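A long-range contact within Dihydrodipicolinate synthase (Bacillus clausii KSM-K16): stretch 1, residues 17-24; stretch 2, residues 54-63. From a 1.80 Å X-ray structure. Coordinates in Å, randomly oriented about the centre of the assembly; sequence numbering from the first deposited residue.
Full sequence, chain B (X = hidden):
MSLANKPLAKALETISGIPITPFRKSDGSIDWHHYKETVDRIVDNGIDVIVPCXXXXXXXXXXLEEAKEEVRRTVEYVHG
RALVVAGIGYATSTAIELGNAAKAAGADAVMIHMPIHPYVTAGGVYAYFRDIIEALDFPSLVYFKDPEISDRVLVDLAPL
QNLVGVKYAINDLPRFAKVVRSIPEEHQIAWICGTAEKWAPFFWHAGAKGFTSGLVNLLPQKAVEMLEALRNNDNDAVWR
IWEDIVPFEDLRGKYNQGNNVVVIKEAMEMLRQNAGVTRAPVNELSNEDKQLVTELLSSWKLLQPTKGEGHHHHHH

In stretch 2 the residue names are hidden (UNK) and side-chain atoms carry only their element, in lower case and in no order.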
# COMPACT_ATOMS: atom_id res chain seq x y z
N GLY B 17 -10.55 3.05 19.50
CA GLY B 17 -9.41 2.21 19.83
C GLY B 17 -9.11 1.22 18.72
O GLY B 17 -10.02 0.54 18.23
N ILE B 18 -7.85 1.15 18.31
CA ILE B 18 -7.44 0.24 17.24
C ILE B 18 -6.64 -0.87 17.90
O ILE B 18 -5.50 -0.67 18.30
CB ILE B 18 -6.53 0.93 16.20
CG1 ILE B 18 -7.00 2.37 15.94
CG2 ILE B 18 -6.52 0.12 14.91
CD1 ILE B 18 -8.43 2.49 15.46
N PRO B 19 -7.22 -2.07 17.99
CA PRO B 19 -6.55 -3.20 18.62
C PRO B 19 -5.45 -3.83 17.78
O PRO B 19 -5.52 -3.84 16.56
CB PRO B 19 -7.70 -4.18 18.85
CG PRO B 19 -8.50 -4.00 17.57
CD PRO B 19 -8.51 -2.49 17.39
N ILE B 20 -4.44 -4.35 18.47
CA ILE B 20 -3.37 -5.05 17.78
C ILE B 20 -3.92 -6.44 17.49
O ILE B 20 -4.95 -6.85 18.05
CB ILE B 20 -2.14 -5.27 18.69
CG1 ILE B 20 -2.59 -5.98 19.98
CG2 ILE B 20 -1.47 -3.95 18.99
CD1 ILE B 20 -1.47 -6.73 20.70
N THR B 21 -3.25 -7.17 16.60
CA THR B 21 -3.62 -8.55 16.30
C THR B 21 -2.41 -9.33 16.83
O THR B 21 -1.34 -9.32 16.22
CB THR B 21 -3.76 -8.83 14.80
OG1 THR B 21 -4.78 -7.98 14.24
CG2 THR B 21 -4.16 -10.29 14.57
N PRO B 22 -2.56 -9.98 17.99
CA PRO B 22 -1.46 -10.75 18.57
C PRO B 22 -1.02 -11.88 17.65
O PRO B 22 -1.85 -12.68 17.21
CB PRO B 22 -2.05 -11.29 19.88
CG PRO B 22 -3.11 -10.28 20.22
CD PRO B 22 -3.74 -10.01 18.88
N PHE B 23 0.28 -11.95 17.35
CA PHE B 23 0.80 -13.01 16.49
C PHE B 23 1.83 -13.81 17.28
O PHE B 23 2.65 -13.24 18.00
CB PHE B 23 1.49 -12.45 15.24
CG PHE B 23 0.58 -11.68 14.32
CD1 PHE B 23 -0.57 -12.26 13.81
CD2 PHE B 23 0.92 -10.38 13.93
CE1 PHE B 23 -1.38 -11.57 12.91
CE2 PHE B 23 0.12 -9.68 13.03
CZ PHE B 23 -1.04 -10.27 12.52
N ARG B 24 1.79 -15.13 17.14
CA ARG B 24 2.73 -16.00 17.85
C ARG B 24 4.13 -15.89 17.27
O ARG B 24 4.31 -15.86 16.06
CB ARG B 24 2.28 -17.45 17.79
CG ARG B 24 0.95 -17.71 18.47
CD ARG B 24 0.72 -19.20 18.66
NE ARG B 24 -0.47 -19.45 19.48
CZ ARG B 24 -1.72 -19.39 19.04
NH1 ARG B 24 -1.96 -19.07 17.77
NH2 ARG B 24 -2.72 -19.63 19.86
N UNK B 54 -7.76 -2.48 11.64
CA UNK B 54 -7.26 -1.13 11.50
C UNK B 54 -5.78 -1.29 11.19
O UNK B 54 -5.28 -2.42 11.15
N UNK B 55 -5.05 -0.20 10.98
CA UNK B 55 -3.64 -0.37 10.68
C UNK B 55 -2.82 -0.80 11.88
O UNK B 55 -1.80 -1.47 11.73
c UNK B 55 -3.08 0.90 10.04
n UNK B 55 -3.02 -0.29 7.91
o UNK B 55 -3.51 1.90 7.90
c UNK B 55 -3.23 0.88 8.52
N UNK B 56 -3.28 -0.45 13.08
CA UNK B 56 -2.58 -0.86 14.30
C UNK B 56 -2.75 -2.38 14.44
O UNK B 56 -1.95 -3.05 15.08
c UNK B 56 -2.28 -0.43 16.76
c UNK B 56 -3.16 -0.18 15.55
o UNK B 56 -3.24 1.24 15.32
N UNK B 57 -3.81 -2.89 13.81
CA UNK B 57 -4.13 -4.32 13.83
C UNK B 57 -3.30 -5.07 12.79
O UNK B 57 -3.43 -6.29 12.65
o UNK B 57 -6.44 -3.60 14.14
c UNK B 57 -5.61 -4.55 13.50
N UNK B 58 -2.47 -4.33 12.05
CA UNK B 58 -1.65 -4.90 10.98
C UNK B 58 -2.52 -5.57 9.92
O UNK B 58 -2.26 -6.68 9.45
c UNK B 58 0.46 -5.19 12.36
o UNK B 58 1.23 -6.52 14.18
c UNK B 58 -0.63 -5.88 11.55
c UNK B 58 1.43 -6.17 12.99
o UNK B 58 2.38 -6.61 12.30
N UNK B 59 -3.58 -4.85 9.54
CA UNK B 59 -4.53 -5.30 8.53
C UNK B 59 -3.89 -5.89 7.27
O UNK B 59 -4.27 -6.98 6.82
c UNK B 59 -5.43 -4.11 8.16
c UNK B 59 -6.34 -4.37 6.99
c UNK B 59 -6.20 -3.64 5.82
c UNK B 59 -8.22 -5.53 6.02
c UNK B 59 -8.08 -4.80 4.85
c UNK B 59 -7.06 -3.85 4.75
c UNK B 59 -7.35 -5.32 7.08
N UNK B 60 -2.93 -5.18 6.70
CA UNK B 60 -2.29 -5.64 5.47
C UNK B 60 -1.43 -6.89 5.62
O UNK B 60 -1.01 -7.48 4.62
c UNK B 60 -3.32 -3.68 3.31
c UNK B 60 -4.17 -1.44 3.41
o UNK B 60 -5.03 -0.47 2.95
c UNK B 60 -1.50 -4.50 4.84
c UNK B 60 -2.42 -3.41 4.33
c UNK B 60 -4.20 -2.70 2.85
c UNK B 60 -2.40 -2.14 4.89
c UNK B 60 -3.28 -1.15 4.44
N UNK B 61 -1.17 -7.30 6.85
CA UNK B 61 -0.38 -8.51 7.10
C UNK B 61 -1.32 -9.71 7.28
O UNK B 61 -0.87 -10.84 7.49
c UNK B 61 0.49 -8.33 8.34
N UNK B 62 -2.62 -9.45 7.20
CA UNK B 62 -3.62 -10.51 7.35
C UNK B 62 -4.14 -10.98 6.00
O UNK B 62 -4.23 -10.20 5.06
c UNK B 62 -4.01 -10.38 10.51
c UNK B 62 -4.59 -9.36 9.54
c UNK B 62 -5.93 -8.82 10.05
c UNK B 62 -4.82 -10.01 8.17
N UNK B 63 -4.49 -12.26 5.91
CA UNK B 63 -5.07 -12.76 4.67
C UNK B 63 -6.50 -12.24 4.71
O UNK B 63 -6.96 -11.77 5.75
o UNK B 63 -5.94 -14.78 5.67
c UNK B 63 -5.08 -14.29 4.66
O HOH W 1 -1.11 -5.77 15.39

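Position 54 has backbone atoms alone. Its CA lies 3.7 Å from Ile18 CG2, and an ideal CB built on it would fall 2.4 Å from that same methyl, a clash. With no side-chain atom present, the residue is Gly54.

Position 55 carries two carbons, the second bearing one oxygen and one nitrogen: a carboxamide one carbon out from CB. CA-to-CB points away from stretch 1; CB, the nearest side-chain atom, is 6.0 Å from Ile18 CG2. This is Asn55, the first residue of a type I turn that runs to position 58.

At position 56 the first carbon is branched, carrying one oxygen and one carbon. CA-to-CB points toward stretch 1; the oxygen stands 3.4 Å from Ile18 CB, and the terminal carbon 4.2 Å from Ile20 CG2. A beta-branched hydroxyl side chain identifies Thr56, with chi1 in the m well.

Position 57 has one carbon and one oxygen; CA-to-CB runs sideways, and the oxygen lies 2.6 Å from Pro19 O. This is Ser57 (chi1 -41°), whose OG donates a hydrogen bond to that carbonyl. The same OG accepts from Gly54 N at 3.0 Å, so the hydroxyl links its own loop to the opposing backbone. Ser57 N, 3.4 Å from Pro19 O, has too poor an angle to bond.

Position 58 shows a chain of three carbons ending in two oxygens. One oxygen is 3.5 Å from Phe23 CE2, approaching the ring obliquely. The residue is Glu58. Positive phi and psi (59/46) occur at this last residue of the turn, closed by Glu58 N to Asn55 O at 3.0 Å.

Position 59 has one carbon, then a six-carbon ring without a hydroxyl; CA-to-CB points away from stretch 1: Phe59. Position 60 has the same framework plus one oxygen borne on the ring and is out of reach: Tyr60. Position 61 has a single carbon; CA-to-CB points toward stretch 1, but CB stays 4.9 Å from its nearest neighbour there, Phe23 CZ: Ala61. These three form a short 3-10 segment.

Position 62 has four carbons, forked at the second. CA-to-CB points sideways, but the end comes nearer: one terminal carbon lies 3.6 Å from Phe23 CZ, at the ring edge, and 4.1 Å from Thr21 CG2. This is Leu62, the carbon CD2.

Position 63 has one carbon and one oxygen, out of reach of stretch 1. It is Ser63, whose side chain caps the helix that follows.

The contact joins an irregular segment to a tight turn, burying 447 Å². The closest CA pair, Ile20 CA to Ser57 CA at 4.1 Å, marks the register. Near it, Ser57 OG binds Pro19 O, and Thr21 OG1 lies 2.7 Å from Ser57 O. A water bridges the stretches, accepting from Thr21 N (2.8 Å from the water oxygen) and donating to Thr56 O (2.9 Å) and Glu58 OE2 (2.7 Å). Apolar packing flanks this polar centre, with Ile18 against Gly54 and Phe23 against Leu62.

Stretch 2 (54-63) GNTSEFYALS
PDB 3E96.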